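Local coordinates for DNA repair protein RAD2 (Saccharomyces cerevisiae, PDB 4Q0W), which is a magnesium-dependent single-stranded DNA endonuclease essential for the incision step in excision repair of DNA damaged by UV light, bulky adducts or cross-linking agents, at residues Glu173-Cys176 / Ala177-Gln181; Val28-Ser31 / Ile32-Tyr35; Val79-Leu82 / Lys83-Ile87; Val311-Tyr314 / Asp315-Arg319; His3-Trp6 / Asp7-Pro11. All coordinates share one frame; numbering follows the deposited sequence.

Contact 1: Glu173-Cys176 / Ala177-Gln181. With CA (calcium ion), chain E.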
# COMPACT_ATOMS: atom_id res chain seq x y z
N GLU A 173 -28.61 -11.96 -0.30
CA GLU A 173 -28.37 -11.17 0.91
C GLU A 173 -29.54 -10.24 1.20
O GLU A 173 -29.90 -10.05 2.36
CB GLU A 173 -27.10 -10.31 0.80
CG GLU A 173 -25.92 -10.99 0.16
CD GLU A 173 -25.82 -10.67 -1.31
OE1 GLU A 173 -26.28 -11.49 -2.14
OE2 GLU A 173 -25.30 -9.58 -1.63
N ALA A 174 -30.11 -9.66 0.15
CA ALA A 174 -31.28 -8.79 0.33
C ALA A 174 -32.43 -9.60 0.91
O ALA A 174 -33.10 -9.17 1.85
CB ALA A 174 -31.68 -8.13 -0.98
N GLN A 175 -32.67 -10.77 0.34
CA GLN A 175 -33.75 -11.63 0.83
C GLN A 175 -33.49 -12.07 2.27
O GLN A 175 -34.42 -12.12 3.08
CB GLN A 175 -33.92 -12.85 -0.07
CG GLN A 175 -35.08 -13.76 0.36
CD GLN A 175 -36.43 -13.14 0.07
OE1 GLN A 175 -36.72 -12.79 -1.08
NE2 GLN A 175 -37.25 -12.99 1.10
N CYS A 176 -32.23 -12.35 2.61
CA CYS A 176 -31.90 -12.71 4.00
C CYS A 176 -32.29 -11.59 4.97
O CYS A 176 -32.92 -11.83 6.00
CB CYS A 176 -30.41 -13.04 4.17
SG CYS A 176 -29.87 -14.59 3.37
N ALA A 177 -31.94 -10.35 4.62
CA ALA A 177 -32.27 -9.20 5.46
C ALA A 177 -33.79 -9.09 5.66
O ALA A 177 -34.27 -8.75 6.75
CB ALA A 177 -31.71 -7.90 4.84
N GLU A 178 -34.53 -9.38 4.60
CA GLU A 178 -35.99 -9.34 4.67
C GLU A 178 -36.53 -10.43 5.60
O GLU A 178 -37.44 -10.17 6.40
CB GLU A 178 -36.59 -9.47 3.25
CG GLU A 178 -38.12 -9.55 3.20
CD GLU A 178 -38.82 -8.22 3.47
OE1 GLU A 178 -38.14 -7.19 3.67
OE2 GLU A 178 -40.07 -8.20 3.48
N LEU A 179 -35.96 -11.63 5.52
CA LEU A 179 -36.38 -12.72 6.41
C LEU A 179 -36.20 -12.31 7.87
O LEU A 179 -37.07 -12.58 8.72
CB LEU A 179 -35.58 -14.00 6.13
CG LEU A 179 -35.74 -14.65 4.76
CD1 LEU A 179 -35.09 -16.04 4.79
CD2 LEU A 179 -37.21 -14.74 4.34
N LEU A 180 -35.07 -11.67 8.17
CA LEU A 180 -34.81 -11.24 9.54
C LEU A 180 -35.82 -10.16 9.94
O LEU A 180 -36.42 -10.24 11.01
CB LEU A 180 -33.37 -10.75 9.70
CG LEU A 180 -32.96 -10.29 11.10
CD1 LEU A 180 -33.08 -11.42 12.14
CD2 LEU A 180 -31.55 -9.72 11.09
N GLN A 181 -36.02 -9.17 9.07
CA GLN A 181 -36.95 -8.07 9.38
C GLN A 181 -38.37 -8.57 9.68
O GLN A 181 -39.08 -7.98 10.49
CB GLN A 181 -36.96 -7.03 8.24
CA CA E . -23.83 -8.73 -3.06
O HOH W 1 -21.48 -9.18 -3.64
O HOH W 2 -23.03 -10.83 -3.82

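Contact 2: Val28-Ser31 / Ile32-Tyr35. With nucleotides of chain C.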
# COMPACT_ATOMS: atom_id res chain seq x y z
N VAL A 28 -29.31 -18.74 5.78
CA VAL A 28 -27.97 -19.03 5.26
C VAL A 28 -27.86 -18.49 3.85
O VAL A 28 -28.61 -18.91 2.96
CB VAL A 28 -27.64 -20.53 5.31
CG1 VAL A 28 -26.23 -20.79 4.79
CG2 VAL A 28 -27.78 -21.05 6.74
N ASP A 29 -26.94 -17.55 3.65
CA ASP A 29 -26.70 -16.99 2.32
C ASP A 29 -25.76 -17.93 1.59
O ASP A 29 -24.55 -17.91 1.80
CB ASP A 29 -26.11 -15.56 2.44
CG ASP A 29 -25.55 -15.04 1.11
OD1 ASP A 29 -25.84 -15.63 0.04
OD2 ASP A 29 -24.82 -14.02 1.14
N ALA A 30 -26.31 -18.77 0.72
CA ALA A 30 -25.50 -19.80 0.09
C ALA A 30 -25.24 -19.47 -1.37
O ALA A 30 -24.86 -20.35 -2.15
CB ALA A 30 -26.18 -21.15 0.22
N SER A 31 -25.42 -18.20 -1.72
CA SER A 31 -25.36 -17.72 -3.10
C SER A 31 -24.05 -17.99 -3.86
O SER A 31 -24.06 -18.17 -5.08
CB SER A 31 -25.68 -16.21 -3.15
OG SER A 31 -24.72 -15.46 -2.40
N ILE A 32 -22.92 -18.00 -3.15
CA ILE A 32 -21.64 -18.22 -3.83
C ILE A 32 -20.90 -19.49 -3.38
O ILE A 32 -19.75 -19.71 -3.77
CB ILE A 32 -20.68 -16.99 -3.73
CG1 ILE A 32 -20.24 -16.77 -2.28
CG2 ILE A 32 -21.33 -15.74 -4.30
CD1 ILE A 32 -18.95 -15.98 -2.17
N TRP A 33 -21.55 -20.31 -2.57
CA TRP A 33 -20.93 -21.55 -2.09
C TRP A 33 -20.46 -22.47 -3.23
O TRP A 33 -19.33 -22.98 -3.20
CB TRP A 33 -21.91 -22.32 -1.20
CG TRP A 33 -22.11 -21.74 0.16
CD1 TRP A 33 -21.85 -20.45 0.57
CD2 TRP A 33 -22.59 -22.44 1.31
NE1 TRP A 33 -22.16 -20.31 1.91
CE2 TRP A 33 -22.61 -21.52 2.39
CE3 TRP A 33 -23.02 -23.75 1.54
CZ2 TRP A 33 -23.03 -21.87 3.67
CZ3 TRP A 33 -23.43 -24.11 2.82
CH2 TRP A 33 -23.45 -23.17 3.87
N ILE A 34 -21.31 -22.70 -4.23
CA ILE A 34 -20.95 -23.65 -5.28
C ILE A 34 -19.68 -23.20 -5.99
O ILE A 34 -18.70 -23.96 -6.06
CB ILE A 34 -22.07 -23.87 -6.30
CG1 ILE A 34 -23.27 -24.56 -5.64
CG2 ILE A 34 -21.59 -24.75 -7.45
CD1 ILE A 34 -24.49 -24.64 -6.55
N TYR A 35 -19.68 -21.97 -6.49
CA TYR A 35 -18.53 -21.43 -7.21
C TYR A 35 -17.29 -21.47 -6.34
O TYR A 35 -16.20 -21.76 -6.82
CB TYR A 35 -18.80 -20.00 -7.69
CG TYR A 35 -17.77 -19.53 -8.70
CD1 TYR A 35 -17.74 -20.07 -9.98
CD2 TYR A 35 -16.81 -18.58 -8.36
CE1 TYR A 35 -16.79 -19.66 -10.91
CE2 TYR A 35 -15.86 -18.16 -9.29
CZ TYR A 35 -15.85 -18.71 -10.56
OH TYR A 35 -14.91 -18.31 -11.48
P DT C 3 -16.98 -13.73 -9.94
O5' DT C 3 -17.13 -14.91 -8.87
C5' DT C 3 -18.38 -15.16 -8.22
C4' DT C 3 -18.21 -15.13 -6.71
O4' DT C 3 -17.35 -16.19 -6.28
C3' DT C 3 -17.56 -13.85 -6.21
O3' DT C 3 -18.57 -12.99 -5.74
C2' DT C 3 -16.62 -14.28 -5.08
C1' DT C 3 -16.67 -15.80 -5.10
N1 DT C 3 -15.34 -16.44 -5.15
C2 DT C 3 -14.81 -17.01 -4.01
O2 DT C 3 -15.38 -16.99 -2.93
N3 DT C 3 -13.58 -17.59 -4.18
C4 DT C 3 -12.85 -17.65 -5.35
O4 DT C 3 -11.75 -18.20 -5.41
C5 DT C 3 -13.47 -17.03 -6.50
C7 DT C 3 -12.78 -17.05 -7.83
C6 DT C 3 -14.67 -16.47 -6.35
O HOH W 3 -22.89 -17.28 -0.30
O HOH W 4 -22.41 -17.73 3.41
O HOH W 5 -24.12 -21.81 -4.45
O HOH W 6 -22.05 -20.48 -6.54

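Contact 3: Val79-Leu82 / Lys83-Ile87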
# COMPACT_ATOMS: atom_id res chain seq x y z
N VAL A 79 -29.62 -11.23 -11.41
CA VAL A 79 -28.65 -10.19 -11.11
C VAL A 79 -29.33 -8.86 -11.42
O VAL A 79 -29.81 -8.65 -12.55
CB VAL A 79 -27.39 -10.35 -11.97
CG1 VAL A 79 -26.43 -9.19 -11.72
CG2 VAL A 79 -26.72 -11.70 -11.69
N PRO A 80 -29.42 -7.98 -10.42
CA PRO A 80 -30.07 -6.67 -10.64
C PRO A 80 -29.36 -5.90 -11.75
O PRO A 80 -28.15 -6.02 -11.89
CB PRO A 80 -29.88 -5.96 -9.30
CG PRO A 80 -29.79 -7.11 -8.28
CD PRO A 80 -29.02 -8.18 -9.01
N VAL A 81 -30.12 -5.15 -12.54
CA VAL A 81 -29.57 -4.40 -13.67
C VAL A 81 -28.40 -3.50 -13.24
O VAL A 81 -27.37 -3.44 -13.92
CB VAL A 81 -30.69 -3.55 -14.34
CG1 VAL A 81 -30.10 -2.61 -15.42
CG2 VAL A 81 -31.77 -4.44 -14.93
N LEU A 82 -28.55 -2.82 -12.11
CA LEU A 82 -27.52 -1.88 -11.65
C LEU A 82 -26.18 -2.58 -11.40
O LEU A 82 -25.10 -2.03 -11.68
CB LEU A 82 -28.00 -1.12 -10.40
CG LEU A 82 -27.01 -0.10 -9.82
CD1 LEU A 82 -26.55 0.90 -10.89
CD2 LEU A 82 -27.62 0.65 -8.65
N LYS A 83 -26.25 -3.80 -10.87
CA LYS A 83 -25.06 -4.63 -10.69
C LYS A 83 -24.41 -5.00 -12.02
O LYS A 83 -23.20 -4.86 -12.19
CB LYS A 83 -25.42 -5.91 -9.90
CG LYS A 83 -24.22 -6.83 -9.64
CD LYS A 83 -24.52 -7.86 -8.55
CE LYS A 83 -23.31 -8.76 -8.25
NZ LYS A 83 -23.65 -9.86 -7.30
N ARG A 84 -25.21 -5.47 -12.97
CA ARG A 84 -24.68 -5.85 -14.28
C ARG A 84 -23.99 -4.66 -14.92
O ARG A 84 -22.90 -4.78 -15.50
CB ARG A 84 -25.80 -6.40 -15.19
CG ARG A 84 -25.30 -6.98 -16.52
CD ARG A 84 -26.37 -7.83 -17.23
NE ARG A 84 -27.70 -7.24 -17.16
CZ ARG A 84 -28.17 -6.34 -18.02
NH1 ARG A 84 -29.40 -5.85 -17.87
NH2 ARG A 84 -27.42 -5.93 -19.04
N GLU A 85 -24.60 -3.48 -14.78
CA GLU A 85 -24.03 -2.27 -15.37
C GLU A 85 -22.74 -1.86 -14.68
O GLU A 85 -21.75 -1.55 -15.35
CB GLU A 85 -25.06 -1.14 -15.32
CG GLU A 85 -26.26 -1.38 -16.26
CD GLU A 85 -27.39 -0.40 -16.02
OE1 GLU A 85 -28.29 -0.32 -16.89
OE2 GLU A 85 -27.38 0.29 -14.97
N THR A 86 -22.75 -1.85 -13.35
CA THR A 86 -21.57 -1.47 -12.57
C THR A 86 -20.37 -2.35 -12.92
O THR A 86 -19.28 -1.86 -13.23
CB THR A 86 -21.81 -1.62 -11.05
OG1 THR A 86 -22.90 -0.77 -10.64
CG2 THR A 86 -20.53 -1.25 -10.26
N ILE A 87 -20.57 -3.65 -12.84
CA ILE A 87 -19.50 -4.61 -13.08
C ILE A 87 -18.96 -4.53 -14.51
O ILE A 87 -17.73 -4.54 -14.71
CB ILE A 87 -19.97 -6.04 -12.77
CG1 ILE A 87 -20.30 -6.17 -11.29
CG2 ILE A 87 -18.90 -7.07 -13.20
CD1 ILE A 87 -20.91 -7.52 -10.92
O HOH W 7 -28.99 -8.75 -15.33

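Contact 4: Val311-Tyr314 / Asp315-Arg319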
# COMPACT_ATOMS: atom_id res chain seq x y z
N VAL A 311 -29.52 8.23 -6.63
CA VAL A 311 -30.76 7.66 -6.12
C VAL A 311 -30.94 6.22 -6.60
O VAL A 311 -31.58 5.42 -5.92
CB VAL A 311 -32.01 8.52 -6.48
CG1 VAL A 311 -32.25 8.52 -7.98
CG2 VAL A 311 -33.26 7.98 -5.75
N MET A 312 -30.37 5.88 -7.76
CA MET A 312 -30.47 4.50 -8.24
C MET A 312 -29.76 3.54 -7.27
O MET A 312 -30.26 2.45 -6.99
CB MET A 312 -29.85 4.34 -9.64
CG MET A 312 -30.52 5.15 -10.74
SD MET A 312 -32.30 4.84 -10.82
CE MET A 312 -32.35 3.12 -11.32
N VAL A 313 -28.59 3.94 -6.78
CA VAL A 313 -27.86 3.16 -5.79
C VAL A 313 -28.69 3.08 -4.50
O VAL A 313 -28.89 1.99 -3.95
CB VAL A 313 -26.48 3.78 -5.47
CG1 VAL A 313 -25.84 3.09 -4.27
CG2 VAL A 313 -25.55 3.72 -6.70
N TYR A 314 -29.17 4.23 -4.04
CA TYR A 314 -29.96 4.30 -2.81
C TYR A 314 -31.23 3.45 -2.89
O TYR A 314 -31.55 2.67 -1.97
CB TYR A 314 -30.29 5.77 -2.50
CG TYR A 314 -30.93 5.99 -1.16
CD1 TYR A 314 -30.23 5.77 0.02
CD2 TYR A 314 -32.24 6.43 -1.06
CE1 TYR A 314 -30.82 5.98 1.25
CE2 TYR A 314 -32.84 6.63 0.17
CZ TYR A 314 -32.12 6.41 1.32
OH TYR A 314 -32.71 6.62 2.54
N ASP A 315 -31.94 3.58 -4.01
CA ASP A 315 -33.15 2.79 -4.20
C ASP A 315 -32.85 1.29 -4.27
O ASP A 315 -33.64 0.48 -3.79
CB ASP A 315 -33.88 3.24 -5.45
CG ASP A 315 -35.15 2.43 -5.69
OD1 ASP A 315 -36.15 2.66 -4.98
OD2 ASP A 315 -35.15 1.56 -6.59
N ALA A 316 -31.72 0.92 -4.88
CA ALA A 316 -31.39 -0.50 -5.07
C ALA A 316 -31.12 -1.17 -3.73
O ALA A 316 -31.44 -2.35 -3.53
CB ALA A 316 -30.19 -0.65 -6.00
N TYR A 317 -30.51 -0.42 -2.81
CA TYR A 317 -30.27 -0.94 -1.47
C TYR A 317 -31.50 -0.84 -0.57
O TYR A 317 -31.76 -1.74 0.24
CB TYR A 317 -29.11 -0.20 -0.81
CG TYR A 317 -27.74 -0.63 -1.30
CD1 TYR A 317 -27.32 -1.96 -1.17
CD2 TYR A 317 -26.86 0.29 -1.86
CE1 TYR A 317 -26.05 -2.36 -1.61
CE2 TYR A 317 -25.59 -0.10 -2.30
CZ TYR A 317 -25.20 -1.42 -2.17
OH TYR A 317 -23.94 -1.80 -2.60
N MET A 318 -32.26 0.25 -0.70
CA MET A 318 -33.44 0.47 0.16
C MET A 318 -34.67 -0.31 -0.28
O MET A 318 -35.51 -0.67 0.55
CB MET A 318 -33.79 1.96 0.23
CG MET A 318 -32.80 2.77 1.02
SD MET A 318 -32.63 2.14 2.70
CE MET A 318 -34.32 2.32 3.31
N ARG A 319 -34.79 -0.57 -1.58
CA ARG A 319 -35.96 -1.28 -2.10
C ARG A 319 -35.57 -2.41 -3.02
O ARG A 319 -36.03 -2.47 -4.16
CB ARG A 319 -36.89 -0.31 -2.85
CG ARG A 319 -37.56 0.71 -1.95
CD ARG A 319 -38.35 1.75 -2.75
NE ARG A 319 -39.41 1.16 -3.55
CZ ARG A 319 -39.38 1.06 -4.88
NH1 ARG A 319 -38.35 1.53 -5.56
NH2 ARG A 319 -40.39 0.50 -5.53

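Contact 5: His3-Trp6 / Asp7-Pro11. With nucleotides of chain C.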
# COMPACT_ATOMS: atom_id res chain seq x y z
N HIS A 3 -16.41 -2.52 -0.72
CA HIS A 3 -14.96 -2.63 -0.61
C HIS A 3 -14.42 -2.01 0.68
O HIS A 3 -14.75 -0.86 1.00
CB HIS A 3 -14.28 -1.97 -1.81
CG HIS A 3 -12.84 -2.35 -1.97
ND1 HIS A 3 -11.81 -1.44 -1.87
CD2 HIS A 3 -12.26 -3.56 -2.19
CE1 HIS A 3 -10.66 -2.06 -2.03
NE2 HIS A 3 -10.90 -3.35 -2.23
N SER A 4 -13.61 -2.77 1.42
CA SER A 4 -12.99 -2.32 2.68
C SER A 4 -13.97 -2.17 3.83
O SER A 4 -13.59 -1.74 4.93
CB SER A 4 -12.24 -0.98 2.51
OG SER A 4 -11.27 -1.04 1.49
N PHE A 5 -15.23 -2.51 3.61
CA PHE A 5 -16.21 -2.28 4.65
C PHE A 5 -15.95 -3.09 5.93
O PHE A 5 -16.20 -2.60 7.04
CB PHE A 5 -17.64 -2.55 4.17
CG PHE A 5 -18.66 -2.16 5.18
CD1 PHE A 5 -18.89 -0.81 5.45
CD2 PHE A 5 -19.34 -3.11 5.91
CE1 PHE A 5 -19.82 -0.44 6.42
CE2 PHE A 5 -20.27 -2.75 6.88
CZ PHE A 5 -20.51 -1.41 7.12
N TRP A 6 -15.45 -4.31 5.79
CA TRP A 6 -15.17 -5.13 6.96
C TRP A 6 -14.03 -4.54 7.77
O TRP A 6 -13.97 -4.72 8.98
CB TRP A 6 -14.89 -6.58 6.57
CG TRP A 6 -16.13 -7.32 6.13
CD1 TRP A 6 -16.40 -7.81 4.87
CD2 TRP A 6 -17.28 -7.62 6.93
NE1 TRP A 6 -17.64 -8.40 4.85
CE2 TRP A 6 -18.20 -8.30 6.10
CE3 TRP A 6 -17.62 -7.38 8.27
CZ2 TRP A 6 -19.44 -8.76 6.57
CZ3 TRP A 6 -18.85 -7.83 8.73
CH2 TRP A 6 -19.74 -8.51 7.89
N ASP A 7 -13.13 -3.81 7.10
CA ASP A 7 -12.07 -3.08 7.81
C ASP A 7 -12.68 -2.01 8.71
O ASP A 7 -12.17 -1.73 9.80
CB ASP A 7 -11.12 -2.41 6.82
CG ASP A 7 -10.31 -3.41 6.02
OD1 ASP A 7 -10.14 -4.56 6.49
OD2 ASP A 7 -9.84 -3.04 4.93
N ILE A 8 -13.77 -1.42 8.25
CA ILE A 8 -14.44 -0.38 9.02
C ILE A 8 -15.31 -0.99 10.13
O ILE A 8 -15.34 -0.48 11.25
CB ILE A 8 -15.28 0.54 8.11
CG1 ILE A 8 -14.35 1.34 7.18
CG2 ILE A 8 -16.13 1.49 8.93
CD1 ILE A 8 -15.06 1.96 5.97
N ALA A 9 -16.01 -2.08 9.84
CA ALA A 9 -16.92 -2.68 10.82
C ALA A 9 -16.23 -3.62 11.81
O ALA A 9 -16.74 -3.87 12.91
CB ALA A 9 -18.08 -3.39 10.12
N GLY A 10 -15.07 -4.14 11.41
CA GLY A 10 -14.30 -5.11 12.19
C GLY A 10 -14.24 -4.88 13.69
O GLY A 10 -14.64 -5.76 14.45
N PRO A 11 -13.77 -3.69 14.13
CA PRO A 11 -13.62 -3.48 15.57
C PRO A 11 -14.92 -3.53 16.34
O PRO A 11 -14.86 -3.53 17.57
CB PRO A 11 -12.98 -2.08 15.67
CG PRO A 11 -13.22 -1.44 14.36
CD PRO A 11 -13.26 -2.55 13.35
P DA C 5 -16.96 -8.82 0.83
OP1 DA C 5 -17.93 -8.40 1.89
OP2 DA C 5 -16.48 -7.82 -0.18
O5' DA C 5 -15.65 -9.48 1.47
C5' DA C 5 -15.79 -10.63 2.33
C4' DA C 5 -14.46 -11.05 2.92
O4' DA C 5 -13.65 -11.67 1.89
C3' DA C 5 -13.61 -9.92 3.51
O3' DA C 5 -13.11 -10.38 4.76
C2' DA C 5 -12.51 -9.70 2.47
C1' DA C 5 -12.36 -11.10 1.86
N9 DA C 5 -11.95 -11.17 0.45
C8 DA C 5 -12.49 -10.50 -0.62
N7 DA C 5 -11.92 -10.80 -1.77
C5 DA C 5 -10.96 -11.74 -1.43
C6 DA C 5 -10.01 -12.46 -2.20
N6 DA C 5 -9.90 -12.32 -3.53
N1 DA C 5 -9.19 -13.32 -1.55
C2 DA C 5 -9.32 -13.46 -0.23
N3 DA C 5 -10.16 -12.85 0.60
C4 DA C 5 -10.96 -11.99 -0.07

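Contact 1: Glu173-Cys176 / Ala177-Gln181
Glu173 starts two tasks at once in the first turn of helix 172-181: its side chain holds a metal, while its backbone O accepts Ala177 N at 3.1 Å. The carboxylate binds the calcium ion through OE2 alone, 2.2 Å away; Glu173 OE1 stays 3.8 Å from the ion, so the binding is monodentate. Two waters and OD2 of Asp194 are also bound to the calcium. A bend at chi2 (96°) turns the carboxylate off the helix end to meet the ion, and glutamate suits the place because its chain is long enough for this while the backbone remains helical.

Behind this first shell the helix is tied by regular i to i+4 bonds, among them Leu179 N to Gln175 O at 2.9 Å. Small Ala174 and Ala177 keep the turn slim, and Cys176 fits its compact thiol against Ala27, Val74 and Ile188 of the sheet. Gln175 is a second buried polar residue. A chi1 of -178° sends its CG away from the backbone N, and the bend after it brings NE2 back alongside the next turn, 3.7 Å from Leu179 CD2 and 4.1 Å from Glu178 CG. The amide of Gln175 stands perpendicular to the carboxylate of Glu178, and Gln175 OE1 accepts from the backbone N of Asp323.

One helix thus carries a metal ligand at its start and an apolar, sheet-facing side behind it. Burial against the sheet is likely to fix where the carboxylate of Glu173 can reach, consistent with the magnesium site inferred here from relatives.

Contact 2: Val28-Ser31 / Ile32-Tyr35
The indole of Trp33 lies flat against the loop that leads into its own helix: one face receives Ala30, whose CA stands over the five-membered ring, 3.8 Å from the centroid, as a CH-pi contact. Ala30 CB sits over the same ring system, its small size letting the indole come close. In the plane of the ring, at its edge, water 4 accepts from Trp33 NE1 at 3.0 Å and donates to Asp29 O. Val28 CG1 meets the benzo end obliquely, 3.6 Å from Trp33 CZ2. Further out, Phe57, Phe73, Phe208 and a cation-pi partner, Arg60, surround the indole. An alanine in place of Trp33 would probably open a gap beside Ala30 and Val28 and leave water 4 without its donor.

The other flat group, Tyr35, turns its edge to the DNA: DT3 of chain C brings C6 to that edge, and its O4' approaches Tyr35 CD2 obliquely at 3.2 Å. Ile32 adds an apolar touch, CD1 to C1' of the same nucleotide.

Between strand and helix the chain turns on Asp29. Its OD1 takes Ser31 N at 3.1 Å, making an Asx turn, and also Ser31 OG at 2.7 Å through the syn lone pair. The hydroxyl can reach back because OG lies between backbone N and carbonyl carbon (chi1 61°). Water 3 links Asp29 O to Ile32 N.

Two donors from Ser31 on OD1, with Thr190 bonded to OD2, are likely to fix the rotation of the Asp29 carboxylate, a probable magnesium ligand, while the same short turn sends Ile32 and Tyr35 to the substrate.

Contact 3: Val79-Leu82 / Lys83-Ile87
The backbone oxygen of Leu82 is gripped twice by Thr86, which reaches it from opposite faces of the carbonyl plane: N at 2.9 Å in the ordinary helical bond, and OG1 at 2.7 Å. Threonine suits this buried place because its hydroxyl, set anti to the carbonyl carbon and beside the backbone N (chi1 -60°), folds back onto the preceding turn and donates its proton there.

One turn earlier, Pro80 occupies the N-cap position, where its lack of an N-H costs nothing; its O accepts Arg84 N at 3.2 Å. Water 7 spans the same start of the helix, donating to Val79 O and accepting from Arg84 NE at 2.7 Å in the guanidinium plane. On the outer side Val81 CG1 touches the carboxylate of Glu85, 3.3 Å from OE1. Val79 CG1 packs on the aliphatic part of Lys83, 3.8 Å from CG, the two side chains crossing at about a right angle.

Lys83 is extended through its whole length, which carries NZ toward the metal site and into a long, weak ion pair with Asp243. Pro80 and Leu82 rest on Tyr244. A helix with proline at its N-cap position that opens beside carboxylates that probably bind magnesium, and directs a lysine at them, is consistent with the base of the helical gateway known in the XPG/RAD2 and FEN1 nucleases.

Contact 4: Val311-Tyr314 / Asp315-Arg319
A Met-aromatic pair one turn apart marks the outer side of helix 311-318: Met318 approaches one face of the Tyr314 ring, four residues before it. The touching atom is Met318 CG, 3.8 Å from the ring centroid and displaced toward the rim, a CH-pi contact, while SD is farther off and oblique at 5.0 Å. Methionine is apt here, since its chain is unbranched and flexible: chi1 of -70° sets CG over the ring, and the bends at chi2 and chi3 then lead the sulfur and methyl away from it. Tyr314 also packs on Ile234, and Met318 on Arg230, so the pair leans on helix 230-240.

On the inner side Val313 and Tyr317 lie next to each other and point the same way, CG1 of the valine 3.8 Å from CE2 of the tyrosine. Branched Val313 fills the space along the ring without a polar group, and Gln238 and Thr245 lie beyond it. The ring of Tyr317 runs inward among Tyr244 and Phe198; its OH is hydrogen-bonded to Ser242 and more weakly to Asp194, one of the two protein ligands of the calcium. A tyrosine therefore combines an apolar flank with a polar tip that probably helps position this first-shell carboxylate.

The backbone has i to i+4 bonds throughout, Ala316 N to Met312 O being somewhat bent at 143°. Small Ala316 sits on Tyr244 without crowding the turn. After Met318 the chain leaves the helix, and Arg319 turns back to Asp315 in a salt bridge: NH1 meets the syn lone pair of OD1 at 2.5 Å, the oxygen 1° from the guanidinium plane.

Contact 5: His3-Trp6 / Asp7-Pro11
Trp6 O accepts the backbone N of Gly10 at 2.7 Å near the end of the short helix 5-9, and the lack of a side chain at Gly10 matters: a CB there would lie only 2.9 Å from Trp6 O. One residue back, Phe5 O takes Ala9 N at 2.9 Å in its carbonyl plane, the straighter of the two bonds (153° against 137° at hydrogen). Phe5 O also receives Ile8 N weakly. At the start, Ser4 O is shared by Asp7 N and Ile8 N, both bonds weak. Ser4 is the N-cap by position, though its hydroxyl makes no capping bond. Ala9 O accepts from the hydroxyl of Thr12.

Ala9 CB is small enough to lie near both aromatics, 4.0 Å from Phe5 CE2 and 4.4 Å from Trp6 CE3. Phe5 and Ile8 are apolar because they face Met233, Leu240 and Ile257.

The indole N-H of Trp6 serves the DNA. NE1 donates to OP1 of DA5 of chain C at 3.0 Å in a distinctly bent bond, the phosphate oxygen lying at the ring edge near its plane, and a weaker bond runs to Asp191 O. CG is anti to the carbonyl carbon (chi1 -73°), which swings the ring off the helix side to lie between Tyr217, Lys205 and the phosphate. A phenylalanine here would probably leave OP1 of DA5 without this donor.

A tryptophan on a short N-terminal helix of the N-domain thus forms part of the DNA-binding surface of this XPG/RAD2-family core, close to carboxylates that probably bind metal, such as Asp192.

How the contacts relate
Contact 1 and contact 2 are buried and meet at the metal site, where Glu173 CG lies 3.4 Å from Asp29 OD2, so the I-domain helix and the N-domain strand end present acidic side chains together. Contact 3 is on the surface and contact 4 partly buried; they touch through Leu82 CD2, 3.8 Å from Val313 CA, and reach the site by a lysine and a tyrosine rather than by a metal ligand. Contact 5, about 21 Å from contact 1 between centres, is also partly buried. Contacts 2 and 5 both touch the DNA: sugar and base packing in contact 2, a phosphate hydrogen bond in contact 5.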